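Local coordinates for protein glutamyl-tRNA(Gln) amidotransferase subunit B, mitochondrial (Saccharomyces cerevisiae, PDB 4N0H) that is the B subunit of a mitochondrial amidotransferase complex and carries a catalytic domain of the GatB/GatE family, at residues L18-Q23 and K189-L194; K73-L78 and L136-E141; P176-S179 and Q183-A186. All coordinates share one frame; numbering follows the deposited sequence.

Contact 1: residues L18-Q23 and K189-L194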
ATOM      1  N   LEU B  18     -30.901  -4.378 -13.063  1.00 44.77           N
ATOM      2  CA  LEU B  18     -30.637  -3.065 -12.484  1.00 44.74           C
ATOM      3  C   LEU B  18     -29.365  -3.059 -11.646  1.00 44.03           C
ATOM      4  O   LEU B  18     -29.036  -4.048 -10.990  1.00 39.07           O
ATOM      5  CB  LEU B  18     -31.820  -2.610 -11.624  1.00 41.48           C
ATOM      6  CG  LEU B  18     -33.165  -2.436 -12.327  1.00 41.99           C
ATOM      7  CD1 LEU B  18     -34.254  -2.122 -11.314  1.00 44.09           C
ATOM      8  CD2 LEU B  18     -33.079  -1.340 -13.375  1.00 42.98           C
ATOM      9  N   GLU B  19     -28.657  -1.933 -11.677  1.00 41.95           N
ATOM     10  CA  GLU B  19     -27.535  -1.700 -10.777  1.00 45.20           C
ATOM     11  C   GLU B  19     -27.830  -0.448  -9.967  1.00 45.22           C
ATOM     12  O   GLU B  19     -27.864   0.660 -10.508  1.00 45.90           O
ATOM     13  CB  GLU B  19     -26.238  -1.539 -11.562  1.00 50.64           C
ATOM     14  CG  GLU B  19     -25.860  -2.773 -12.360  1.00 61.33           C
ATOM     15  CD  GLU B  19     -24.689  -2.531 -13.289  1.00 71.51           C
ATOM     16  OE1 GLU B  19     -24.079  -1.440 -13.214  1.00 72.47           O
ATOM     17  OE2 GLU B  19     -24.380  -3.433 -14.097  1.00 77.41           O
ATOM     18  N   ILE B  20     -28.067  -0.629  -8.671  1.00 40.91           N
ATOM     19  CA  ILE B  20     -28.518   0.466  -7.822  1.00 37.72           C
ATOM     20  C   ILE B  20     -27.497   0.865  -6.764  1.00 37.09           C
ATOM     21  O   ILE B  20     -27.170   0.087  -5.868  1.00 35.41           O
ATOM     22  CB  ILE B  20     -29.856   0.141  -7.133  1.00 37.73           C
ATOM     23  CG1 ILE B  20     -30.919  -0.217  -8.175  1.00 42.91           C
ATOM     24  CG2 ILE B  20     -30.313   1.321  -6.292  1.00 29.54           C
ATOM     25  CD1 ILE B  20     -32.278  -0.545  -7.584  1.00 43.23           C
ATOM     26  N   HIS B  21     -27.001   2.093  -6.874  1.00 35.58           N
ATOM     27  CA  HIS B  21     -26.086   2.632  -5.886  1.00 32.19           C
ATOM     28  C   HIS B  21     -26.873   3.419  -4.860  1.00 34.35           C
ATOM     29  O   HIS B  21     -27.739   4.223  -5.204  1.00 36.36           O
ATOM     30  CB  HIS B  21     -25.025   3.512  -6.544  1.00 34.61           C
ATOM     31  CG  HIS B  21     -24.055   2.750  -7.389  1.00 40.98           C
ATOM     32  ND1 HIS B  21     -24.375   2.262  -8.636  1.00 46.62           N
ATOM     33  CD2 HIS B  21     -22.772   2.384  -7.160  1.00 44.36           C
ATOM     34  CE1 HIS B  21     -23.331   1.633  -9.143  1.00 48.62           C
ATOM     35  NE2 HIS B  21     -22.345   1.691  -8.266  1.00 49.65           N
ATOM     36  N   THR B  22     -26.573   3.177  -3.592  1.00 33.87           N
ATOM     37  CA  THR B  22     -27.315   3.792  -2.507  1.00 35.81           C
ATOM     38  C   THR B  22     -26.375   4.371  -1.452  1.00 31.36           C
ATOM     39  O   THR B  22     -25.554   3.656  -0.882  1.00 29.68           O
ATOM     40  CB  THR B  22     -28.268   2.768  -1.861  1.00 43.74           C
ATOM     41  OG1 THR B  22     -29.443   2.632  -2.671  1.00 49.02           O
ATOM     42  CG2 THR B  22     -28.675   3.215  -0.484  1.00 45.40           C
ATOM     43  N   GLN B  23     -26.496   5.672  -1.207  1.00 34.15           N
ATOM     44  CA  GLN B  23     -25.720   6.327  -0.164  1.00 32.80           C
ATOM     45  C   GLN B  23     -26.226   5.901   1.203  1.00 30.26           C
ATOM     46  O   GLN B  23     -27.411   6.040   1.499  1.00 35.11           O
ATOM     47  CB  GLN B  23     -25.814   7.852  -0.283  1.00 33.70           C
ATOM     48  CG  GLN B  23     -25.002   8.452  -1.413  1.00 38.44           C
ATOM     49  CD  GLN B  23     -24.927   9.968  -1.344  1.00 45.77           C
ATOM     50  OE1 GLN B  23     -25.871  10.631  -0.910  1.00 48.92           O
ATOM     51  NE2 GLN B  23     -23.796  10.523  -1.769  1.00 44.35           N
ATOM     52  N   LYS B 189     -39.532   1.045  -6.346  1.00 43.17           N
ATOM     53  CA  LYS B 189     -40.424   1.552  -5.311  1.00 43.15           C
ATOM     54  C   LYS B 189     -40.266   0.781  -4.003  1.00 42.69           C
ATOM     55  O   LYS B 189     -40.150   1.380  -2.934  1.00 39.98           O
ATOM     56  CB  LYS B 189     -41.876   1.470  -5.786  1.00 48.88           C
ATOM     57  CG  LYS B 189     -42.865   2.230  -4.923  1.00 54.17           C
ATOM     58  CD  LYS B 189     -44.292   1.782  -5.215  1.00 64.69           C
ATOM     59  CE  LYS B 189     -45.301   2.865  -4.873  1.00 70.50           C
ATOM     60  NZ  LYS B 189     -45.224   4.006  -5.831  1.00 73.40           N
ATOM     61  N   LYS B 190     -40.260  -0.546  -4.089  1.00 46.19           N
ATOM     62  CA  LYS B 190     -40.138  -1.378  -2.895  1.00 44.90           C
ATOM     63  C   LYS B 190     -38.729  -1.316  -2.307  1.00 40.97           C
ATOM     64  O   LYS B 190     -38.555  -1.329  -1.088  1.00 43.16           O
ATOM     65  CB  LYS B 190     -40.527  -2.832  -3.182  1.00 47.98           C
ATOM     66  CG  LYS B 190     -40.533  -3.708  -1.936  1.00 53.78           C
ATOM     67  CD  LYS B 190     -41.021  -5.123  -2.219  1.00 60.69           C
ATOM     68  CE  LYS B 190     -42.438  -5.121  -2.759  1.00 66.62           C
ATOM     69  NZ  LYS B 190     -43.126  -6.430  -2.559  1.00 69.34           N
ATOM     70  N   TYR B 191     -37.723  -1.256  -3.172  1.00 37.53           N
ATOM     71  CA  TYR B 191     -36.348  -1.158  -2.697  1.00 38.35           C
ATOM     72  C   TYR B 191     -36.132   0.143  -1.926  1.00 39.03           C
ATOM     73  O   TYR B 191     -35.461   0.153  -0.893  1.00 36.57           O
ATOM     74  CB  TYR B 191     -35.349  -1.274  -3.847  1.00 35.92           C
ATOM     75  CG  TYR B 191     -33.916  -1.371  -3.376  1.00 36.83           C
ATOM     76  CD1 TYR B 191     -33.510  -2.419  -2.556  1.00 35.13           C
ATOM     77  CD2 TYR B 191     -32.971  -0.421  -3.742  1.00 36.14           C
ATOM     78  CE1 TYR B 191     -32.208  -2.519  -2.114  1.00 37.02           C
ATOM     79  CE2 TYR B 191     -31.659  -0.514  -3.306  1.00 38.81           C
ATOM     80  CZ  TYR B 191     -31.286  -1.567  -2.490  1.00 36.92           C
ATOM     81  OH  TYR B 191     -29.991  -1.676  -2.047  1.00 40.05           O
ATOM     82  N   GLN B 192     -36.711   1.230  -2.433  1.00 39.22           N
ATOM     83  CA  GLN B 192     -36.678   2.520  -1.748  1.00 36.32           C
ATOM     84  C   GLN B 192     -37.289   2.409  -0.357  1.00 37.84           C
ATOM     85  O   GLN B 192     -36.690   2.839   0.628  1.00 39.29           O
ATOM     86  CB  GLN B 192     -37.442   3.580  -2.545  1.00 37.83           C
ATOM     87  CG  GLN B 192     -36.661   4.222  -3.668  1.00 41.96           C
ATOM     88  CD  GLN B 192     -37.424   5.363  -4.312  1.00 50.00           C
ATOM     89  OE1 GLN B 192     -38.416   5.145  -5.006  1.00 56.55           O
ATOM     90  NE2 GLN B 192     -36.973   6.589  -4.072  1.00 47.80           N
ATOM     91  N   ASN B 193     -38.489   1.840  -0.287  1.00 36.99           N
ATOM     92  CA  ASN B 193     -39.153   1.625   0.993  1.00 38.78           C
ATOM     93  C   ASN B 193     -38.336   0.775   1.961  1.00 37.94           C
ATOM     94  O   ASN B 193     -38.259   1.078   3.151  1.00 38.33           O
ATOM     95  CB  ASN B 193     -40.527   0.993   0.781  1.00 47.86           C
ATOM     96  CG  ASN B 193     -41.625   2.020   0.737  1.00 60.55           C
ATOM     97  OD1 ASN B 193     -41.837   2.679  -0.284  1.00 63.03           O
ATOM     98  ND2 ASN B 193     -42.332   2.173   1.850  1.00 66.62           N
ATOM     99  N   LEU B 194     -37.726  -0.284   1.442  1.00 35.59           N
ATOM    100  CA  LEU B 194     -36.907  -1.177   2.258  1.00 35.60           C
ATOM    101  C   LEU B 194     -35.718  -0.469   2.922  1.00 34.09           C
ATOM    102  O   LEU B 194     -35.519  -0.589   4.132  1.00 32.13           O
ATOM    103  CB  LEU B 194     -36.401  -2.360   1.427  1.00 34.91           C
ATOM    104  CG  LEU B 194     -35.528  -3.357   2.197  1.00 34.73           C
ATOM    105  CD1 LEU B 194     -36.368  -4.117   3.215  1.00 33.86           C
ATOM    106  CD2 LEU B 194     -34.811  -4.317   1.256  1.00 32.57           C
TER
HETATM  107  O   HOH W   1     -28.081  -0.120  -3.428  1.00 36.20           O
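Tyr-191 meets the strand along the CD2-CE2 side of its ring. Ile-20 supplies two carbons there: CG2 lies 3.8 Å from Tyr-191 CE2, and CD1 lies 3.9 Å from Tyr-191 CD2. The approach is oblique to the ring, and the two side chains run alongside each other with opposed directions. The hydroxyl of Thr-22 also comes to CE2, with OG1 3.9 Å from Tyr-191 CE2, a distance of contact and not of bonding. No direct hydrogen bond joins the segments. A water bridges them instead: it donates to Ile-20 O at 2.6 Å and pairs with Tyr-191 OH at 2.8 Å, while its link to Thr-22 OG1, at 3.2 Å, is weak. The hydroxyl of the buried Tyr-191 thus has a polar partner, tied in turn to a strand carbonyl.

The arrangement is that of a helix packed on a sheet. Strand 14-23 pairs antiparallel with both 168-174 and 210-218, and Ile-20 and Thr-22 point toward helix 181-197 while His-21 between them points away. Tyr-191 holds CG anti to its backbone N (chi1 -172°), which sends the ring out from the helix to the sheet. Leu-172 of strand 168-174 and Leu-74 of helix 65-78 also touch it. Farther out, Met-210 packs against both Ile-20 and Gln-192. The helix is tethered by a salt bridge from Lys-190 to Asp-124 and by the bond from Gln-192 NE2 to Gly-203 O, and Gln-23 O is bonded to Ser-201 OG.

Contact 2: residues K73-L78 and L136-E141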
ATOM      1  N   LYS B  73     -27.808  -5.720   7.682  1.00 30.15           N
ATOM      2  CA  LYS B  73     -29.259  -5.576   7.741  1.00 29.60           C
ATOM      3  C   LYS B  73     -29.888  -5.746   6.361  1.00 30.68           C
ATOM      4  O   LYS B  73     -30.923  -6.406   6.215  1.00 27.24           O
ATOM      5  CB  LYS B  73     -29.653  -4.231   8.361  1.00 29.05           C
ATOM      6  CG  LYS B  73     -29.129  -4.038   9.776  1.00 32.36           C
ATOM      7  CD  LYS B  73     -29.548  -2.698  10.367  1.00 39.72           C
ATOM      8  CE  LYS B  73     -31.017  -2.694  10.739  1.00 47.94           C
ATOM      9  NZ  LYS B  73     -31.450  -1.382  11.304  1.00 53.04           N
ATOM     10  N   LEU B  74     -29.245  -5.178   5.346  1.00 28.39           N
ATOM     11  CA  LEU B  74     -29.745  -5.306   3.981  1.00 28.29           C
ATOM     12  C   LEU B  74     -29.654  -6.749   3.477  1.00 27.78           C
ATOM     13  O   LEU B  74     -30.593  -7.249   2.867  1.00 31.13           O
ATOM     14  CB  LEU B  74     -29.000  -4.367   3.033  1.00 25.95           C
ATOM     15  CG  LEU B  74     -29.477  -4.446   1.585  1.00 29.20           C
ATOM     16  CD1 LEU B  74     -30.968  -4.099   1.481  1.00 32.07           C
ATOM     17  CD2 LEU B  74     -28.642  -3.542   0.698  1.00 29.93           C
ATOM     18  N   SER B  75     -28.525  -7.408   3.729  1.00 26.64           N
ATOM     19  CA  SER B  75     -28.330  -8.793   3.299  1.00 27.33           C
ATOM     20  C   SER B  75     -29.389  -9.701   3.915  1.00 29.25           C
ATOM     21  O   SER B  75     -29.952 -10.559   3.241  1.00 31.71           O
ATOM     22  CB  SER B  75     -26.939  -9.298   3.693  1.00 26.59           C
ATOM     23  OG  SER B  75     -25.919  -8.464   3.173  1.00 27.86           O
ATOM     24  N   LEU B  76     -29.656  -9.496   5.200  1.00 29.92           N
ATOM     25  CA  LEU B  76     -30.637 -10.296   5.922  1.00 33.14           C
ATOM     26  C   LEU B  76     -32.040 -10.073   5.364  1.00 33.75           C
ATOM     27  O   LEU B  76     -32.803 -11.021   5.179  1.00 31.08           O
ATOM     28  CB  LEU B  76     -30.595  -9.969   7.416  1.00 33.51           C
ATOM     29  CG  LEU B  76     -29.371 -10.493   8.168  1.00 38.91           C
ATOM     30  CD1 LEU B  76     -29.333  -9.955   9.589  1.00 38.49           C
ATOM     31  CD2 LEU B  76     -29.374 -12.013   8.174  1.00 39.43           C
ATOM     32  N   ALA B  77     -32.370  -8.818   5.082  1.00 37.48           N
ATOM     33  CA  ALA B  77     -33.684  -8.479   4.548  1.00 36.63           C
ATOM     34  C   ALA B  77     -33.913  -9.103   3.176  1.00 36.37           C
ATOM     35  O   ALA B  77     -35.041  -9.449   2.825  1.00 38.03           O
ATOM     36  CB  ALA B  77     -33.859  -6.968   4.482  1.00 35.17           C
ATOM     37  N   LEU B  78     -32.838  -9.248   2.407  1.00 33.86           N
ATOM     38  CA  LEU B  78     -32.920  -9.810   1.060  1.00 35.19           C
ATOM     39  C   LEU B  78     -32.776 -11.331   1.049  1.00 36.18           C
ATOM     40  O   LEU B  78     -33.056 -11.979   0.041  1.00 37.14           O
ATOM     41  CB  LEU B  78     -31.834  -9.207   0.166  1.00 33.48           C
ATOM     42  CG  LEU B  78     -31.841  -7.695  -0.058  1.00 34.93           C
ATOM     43  CD1 LEU B  78     -30.596  -7.298  -0.828  1.00 36.23           C
ATOM     44  CD2 LEU B  78     -33.105  -7.238  -0.785  1.00 36.39           C
ATOM     45  N   LEU B 136     -27.946 -10.583  -7.619  1.00 42.23           N
ATOM     46  CA  LEU B 136     -26.653 -11.168  -7.947  1.00 43.13           C
ATOM     47  C   LEU B 136     -25.720 -11.001  -6.754  1.00 38.87           C
ATOM     48  O   LEU B 136     -25.223 -11.980  -6.191  1.00 37.37           O
ATOM     49  CB  LEU B 136     -26.048 -10.475  -9.173  1.00 49.65           C
ATOM     50  CG  LEU B 136     -25.061 -11.208 -10.093  1.00 56.05           C
ATOM     51  CD1 LEU B 136     -24.414 -10.216 -11.048  1.00 55.94           C
ATOM     52  CD2 LEU B 136     -23.995 -11.985  -9.340  1.00 57.57           C
ATOM     53  N   GLN B 137     -25.482  -9.750  -6.374  1.00 37.10           N
ATOM     54  CA  GLN B 137     -24.550  -9.454  -5.299  1.00 37.81           C
ATOM     55  C   GLN B 137     -24.769  -8.076  -4.684  1.00 39.32           C
ATOM     56  O   GLN B 137     -25.536  -7.254  -5.191  1.00 38.56           O
ATOM     57  CB  GLN B 137     -23.112  -9.566  -5.803  1.00 39.57           C
ATOM     58  CG  GLN B 137     -22.769  -8.563  -6.886  1.00 44.53           C
ATOM     59  CD  GLN B 137     -21.437  -8.857  -7.538  1.00 52.33           C
ATOM     60  OE1 GLN B 137     -20.612  -7.965  -7.715  1.00 54.05           O
ATOM     61  NE2 GLN B 137     -21.220 -10.118  -7.904  1.00 56.58           N
ATOM     62  N   LEU B 138     -24.052  -7.837  -3.592  1.00 35.61           N
ATOM     63  CA  LEU B 138     -24.204  -6.647  -2.779  1.00 32.18           C
ATOM     64  C   LEU B 138     -22.788  -6.193  -2.426  1.00 32.12           C
ATOM     65  O   LEU B 138     -22.017  -6.971  -1.873  1.00 30.66           O
ATOM     66  CB  LEU B 138     -24.978  -7.040  -1.524  1.00 39.37           C
ATOM     67  CG  LEU B 138     -25.726  -6.052  -0.644  1.00 43.36           C
ATOM     68  CD1 LEU B 138     -26.907  -6.772  -0.008  1.00 40.42           C
ATOM     69  CD2 LEU B 138     -24.803  -5.497   0.423  1.00 43.99           C
ATOM     70  N   GLN B 139     -22.435  -4.954  -2.769  1.00 33.49           N
ATOM     71  CA  GLN B 139     -21.064  -4.467  -2.574  1.00 35.47           C
ATOM     72  C   GLN B 139     -21.005  -3.149  -1.803  1.00 32.39           C
ATOM     73  O   GLN B 139     -21.838  -2.270  -2.002  1.00 30.74           O
ATOM     74  CB  GLN B 139     -20.363  -4.267  -3.925  1.00 42.68           C
ATOM     75  CG  GLN B 139     -20.162  -5.530  -4.743  1.00 53.71           C
ATOM     76  CD  GLN B 139     -19.438  -5.265  -6.056  1.00 61.85           C
ATOM     77  OE1 GLN B 139     -19.280  -4.116  -6.473  1.00 64.95           O
ATOM     78  NE2 GLN B 139     -18.984  -6.333  -6.708  1.00 64.02           N
ATOM     79  N   ILE B 140     -20.005  -3.010  -0.936  1.00 27.24           N
ATOM     80  CA  ILE B 140     -19.751  -1.739  -0.266  1.00 25.66           C
ATOM     81  C   ILE B 140     -18.655  -1.009  -1.031  1.00 28.03           C
ATOM     82  O   ILE B 140     -17.643  -1.613  -1.393  1.00 26.67           O
ATOM     83  CB  ILE B 140     -19.289  -1.947   1.189  1.00 27.64           C
ATOM     84  CG1 ILE B 140     -20.343  -2.724   1.981  1.00 28.64           C
ATOM     85  CG2 ILE B 140     -18.985  -0.608   1.856  1.00 28.36           C
ATOM     86  CD1 ILE B 140     -19.815  -3.312   3.279  1.00 29.60           C
ATOM     87  N   GLU B 141     -18.849   0.281  -1.290  1.00 27.33           N
ATOM     88  CA  GLU B 141     -17.824   1.053  -1.990  1.00 30.53           C
ATOM     89  C   GLU B 141     -17.842   2.547  -1.668  1.00 28.17           C
ATOM     90  O   GLU B 141     -18.820   3.069  -1.132  1.00 25.54           O
ATOM     91  CB  GLU B 141     -17.927   0.838  -3.502  1.00 34.86           C
ATOM     92  CG  GLU B 141     -19.234   1.289  -4.109  1.00 41.03           C
ATOM     93  CD  GLU B 141     -19.321   0.957  -5.585  1.00 50.49           C
ATOM     94  OE1 GLU B 141     -19.958   1.726  -6.334  1.00 52.44           O
ATOM     95  OE2 GLU B 141     -18.747  -0.077  -5.994  1.00 52.41           O
TER
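Leu-138 and Leu-74 reach each other because each holds CG anti to its backbone N, with chi1 at -160° in Leu-138 and -180° in Leu-74; one chain leaves the strand, the other the helix, and their branches meet between the two. Leu-78 comes from the next turn of the helix with CG anti to the carbonyl carbon instead, which also carries its CD1 to the strand side. Leu-74, Ser-75 and Leu-78 converge on one methyl, CD1 of Leu-138. Leu-74 CD2 lies 3.7 Å from Leu-138 CD1, and Leu-78 CD1 lies 3.8 Å from that same Leu-138 CD1. Ser-75 is the third neighbour, with OG 3.7 Å from Leu-138 CD1. Leu-138 alone contributes more than half of the 135 Å² buried here.

Behind this lies a helix laid on a sheet and running nearly antiparallel to the strand: the segment axes make 168° and come within 10.3 Å of each other. Strand 130-142 pairs with 102-120 and 168-174, and a classic beta bulge, Leu-136 and Gln-137 facing Val-173, lies just before Leu-138. Ile-170 packs on Leu-138 and Leu-172 on Leu-78, so strand 168-174 shares this apolar layer; Phe-111 and Ala-112 touch Ser-75.

No hydrogen bond crosses between the segments. The one hydroxyl at the interface bonds to Ala-71 O, one turn back in its own helix, so Ser-75 can present OG to a methyl while its polar demand is met. The contact therefore rests on dispersion and burial of leucine branches, with no directional bond to fix the register.

Contact 3: residues P176-S179 and Q183-A186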
ATOM      1  N   PRO B 176     -30.755 -10.504 -14.364  1.00 57.25           N
ATOM      2  CA  PRO B 176     -31.592  -9.952 -15.438  1.00 57.69           C
ATOM      3  C   PRO B 176     -33.014 -10.517 -15.429  1.00 60.13           C
ATOM      4  O   PRO B 176     -33.462 -11.051 -16.442  1.00 60.69           O
ATOM      5  CB  PRO B 176     -30.866 -10.398 -16.715  1.00 56.42           C
ATOM      6  CG  PRO B 176     -29.487 -10.776 -16.279  1.00 58.74           C
ATOM      7  CD  PRO B 176     -29.641 -11.307 -14.894  1.00 58.39           C
ATOM      8  N   ASP B 177     -33.717 -10.381 -14.308  1.00 58.71           N
ATOM      9  CA  ASP B 177     -35.021 -11.016 -14.136  1.00 61.09           C
ATOM     10  C   ASP B 177     -36.203 -10.153 -14.573  1.00 60.27           C
ATOM     11  O   ASP B 177     -37.342 -10.615 -14.570  1.00 64.01           O
ATOM     12  CB  ASP B 177     -35.212 -11.459 -12.683  1.00 64.56           C
ATOM     13  CG  ASP B 177     -34.464 -12.737 -12.361  1.00 69.72           C
ATOM     14  OD1 ASP B 177     -33.768 -13.261 -13.256  1.00 71.83           O
ATOM     15  OD2 ASP B 177     -34.566 -13.213 -11.209  1.00 70.81           O
ATOM     16  N   PHE B 178     -35.941  -8.906 -14.947  1.00 58.08           N
ATOM     17  CA  PHE B 178     -37.014  -8.004 -15.351  1.00 56.77           C
ATOM     18  C   PHE B 178     -37.460  -8.246 -16.788  1.00 59.89           C
ATOM     19  O   PHE B 178     -36.654  -8.190 -17.715  1.00 61.57           O
ATOM     20  CB  PHE B 178     -36.597  -6.544 -15.171  1.00 53.99           C
ATOM     21  CG  PHE B 178     -36.373  -6.153 -13.741  1.00 52.04           C
ATOM     22  CD1 PHE B 178     -37.432  -5.740 -12.952  1.00 49.81           C
ATOM     23  CD2 PHE B 178     -35.106  -6.200 -13.186  1.00 50.30           C
ATOM     24  CE1 PHE B 178     -37.232  -5.380 -11.636  1.00 48.39           C
ATOM     25  CE2 PHE B 178     -34.898  -5.840 -11.869  1.00 47.72           C
ATOM     26  CZ  PHE B 178     -35.963  -5.427 -11.093  1.00 46.48           C
ATOM     27  N   SER B 179     -38.750  -8.514 -16.961  1.00 60.93           N
ATOM     28  CA  SER B 179     -39.326  -8.704 -18.287  1.00 68.12           C
ATOM     29  C   SER B 179     -40.245  -7.540 -18.651  1.00 73.77           C
ATOM     30  O   SER B 179     -40.208  -7.035 -19.773  1.00 77.02           O
ATOM     31  CB  SER B 179     -40.084 -10.033 -18.361  1.00 67.47           C
ATOM     32  OG  SER B 179     -40.993 -10.171 -17.282  1.00 65.40           O
ATOM     33  N   GLN B 183     -42.536  -4.082 -13.736  1.00 51.71           N
ATOM     34  CA  GLN B 183     -41.723  -4.770 -12.744  1.00 49.02           C
ATOM     35  C   GLN B 183     -40.606  -3.860 -12.253  1.00 47.72           C
ATOM     36  O   GLN B 183     -40.347  -3.773 -11.051  1.00 47.31           O
ATOM     37  CB  GLN B 183     -41.139  -6.056 -13.329  1.00 50.75           C
ATOM     38  CG  GLN B 183     -42.184  -7.104 -13.675  1.00 55.59           C
ATOM     39  CD  GLN B 183     -41.601  -8.277 -14.437  1.00 58.16           C
ATOM     40  OE1 GLN B 183     -40.421  -8.277 -14.790  1.00 55.59           O
ATOM     41  NE2 GLN B 183     -42.430  -9.285 -14.698  1.00 59.47           N
ATOM     42  N   VAL B 184     -39.953  -3.181 -13.193  1.00 49.41           N
ATOM     43  CA  VAL B 184     -38.865  -2.261 -12.872  1.00 50.43           C
ATOM     44  C   VAL B 184     -39.339  -1.165 -11.922  1.00 49.83           C
ATOM     45  O   VAL B 184     -38.684  -0.875 -10.922  1.00 47.77           O
ATOM     46  CB  VAL B 184     -38.267  -1.627 -14.146  1.00 49.10           C
ATOM     47  CG1 VAL B 184     -37.305  -0.501 -13.791  1.00 48.63           C
ATOM     48  CG2 VAL B 184     -37.570  -2.688 -14.987  1.00 49.73           C
ATOM     49  N   ARG B 185     -40.487  -0.571 -12.233  1.00 52.49           N
ATOM     50  CA  ARG B 185     -41.061   0.481 -11.398  1.00 54.75           C
ATOM     51  C   ARG B 185     -41.420  -0.018  -9.997  1.00 54.99           C
ATOM     52  O   ARG B 185     -41.147   0.657  -9.003  1.00 54.37           O
ATOM     53  CB  ARG B 185     -42.289   1.103 -12.075  1.00 59.18           C
ATOM     54  CG  ARG B 185     -43.138   1.960 -11.146  1.00 64.76           C
ATOM     55  CD  ARG B 185     -44.216   2.743 -11.897  1.00 74.27           C
ATOM     56  NE  ARG B 185     -43.698   3.993 -12.450  1.00 80.10           N
ATOM     57  CZ  ARG B 185     -43.605   4.260 -13.750  1.00 84.18           C
ATOM     58  NH1 ARG B 185     -44.008   3.367 -14.646  1.00 85.29           N
ATOM     59  NH2 ARG B 185     -43.117   5.427 -14.153  1.00 84.54           N
ATOM     60  N   ALA B 186     -42.026  -1.201  -9.924  1.00 51.82           N
ATOM     61  CA  ALA B 186     -42.444  -1.771  -8.645  1.00 46.87           C
ATOM     62  C   ALA B 186     -41.252  -2.143  -7.764  1.00 45.40           C
ATOM     63  O   ALA B 186     -41.313  -2.022  -6.540  1.00 44.45           O
ATOM     64  CB  ALA B 186     -43.338  -2.983  -8.869  1.00 42.93           C
TER
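The Phe-178 ring is approached by the first turn of the helix along its CD1-CE1 side. At the edge, near the ring plane, sits Gln-183 O, 3.6 Å from Phe-178 CE1. Val-184 N comes obliquely, 3.6 Å from Phe-178 CD1. Aliphatic carbons crowd the same corner: Val-184 CG2 is 3.7 Å from Phe-178 CD1, the two side chains crossing at about a right angle, and Gln-183 CB also packs against CD1. Phe-187, a turn farther along the helix, makes an edge-to-face pair with this ring, and Ile-133, Cys-16 and Leu-18 bring the sheet against it.

The second flat group, the carboxamide of Gln-183, turns back to the loop. Its OE1 accepts from Ser-179 N at 2.7 Å; the N-H points almost straight at the oxygen (165°), though the donor stands 29° out of the carbonyl plane. Asp-180 N is also bonded to this oxygen. At the other end of the amide, Gln-183 NE2 donates to Ser-179 OG at 3.1 Å, a weak bond with a bent angle of 129°. An extended chain beyond CG lets the glutamine span from helix to loop, and the short bond to OE1, with the weak one at NE2, probably restrains rotation of the amide.

The segments frame the turn from strand 168-174 into helix 181-197. Asp-177 and Phe-178 both face Cys-16 in a classic beta bulge, and Asp-177 OD2 is bonded to Gly-134 N, fastening the loop to strand 130-142.

Chemically the contact has two halves: one around the phenylalanine, mostly apolar but with backbone O and N of the helix against the ring, and a polar one at the glutamine. In the latter, one neutral amide oxygen takes up two backbone N-H groups where the loop gives way to the helix.

Contact 1 touches both of the others. Its centre is about 11 Å from that of contact 2 and about 13 Å from that of contact 3, whereas contacts 2 and 3 have centres about 18 Å apart and nearest atoms about 7 Å apart, without touching. Contacts 1 and 3 share helix 181-197, and Leu-18 CD1 meets Phe-178 CZ at 3.7 Å. Contacts 1 and 2 meet where Tyr-191 OH lies 3.6 Å from Leu-74 CD2, and both reach the same sheet, one through strand 14-23 and the other through strand 130-142. Along the chain, contacts 2 and 3 are nested in series within the loop closed by contact 1, all inside the GatB/GatE catalytic domain.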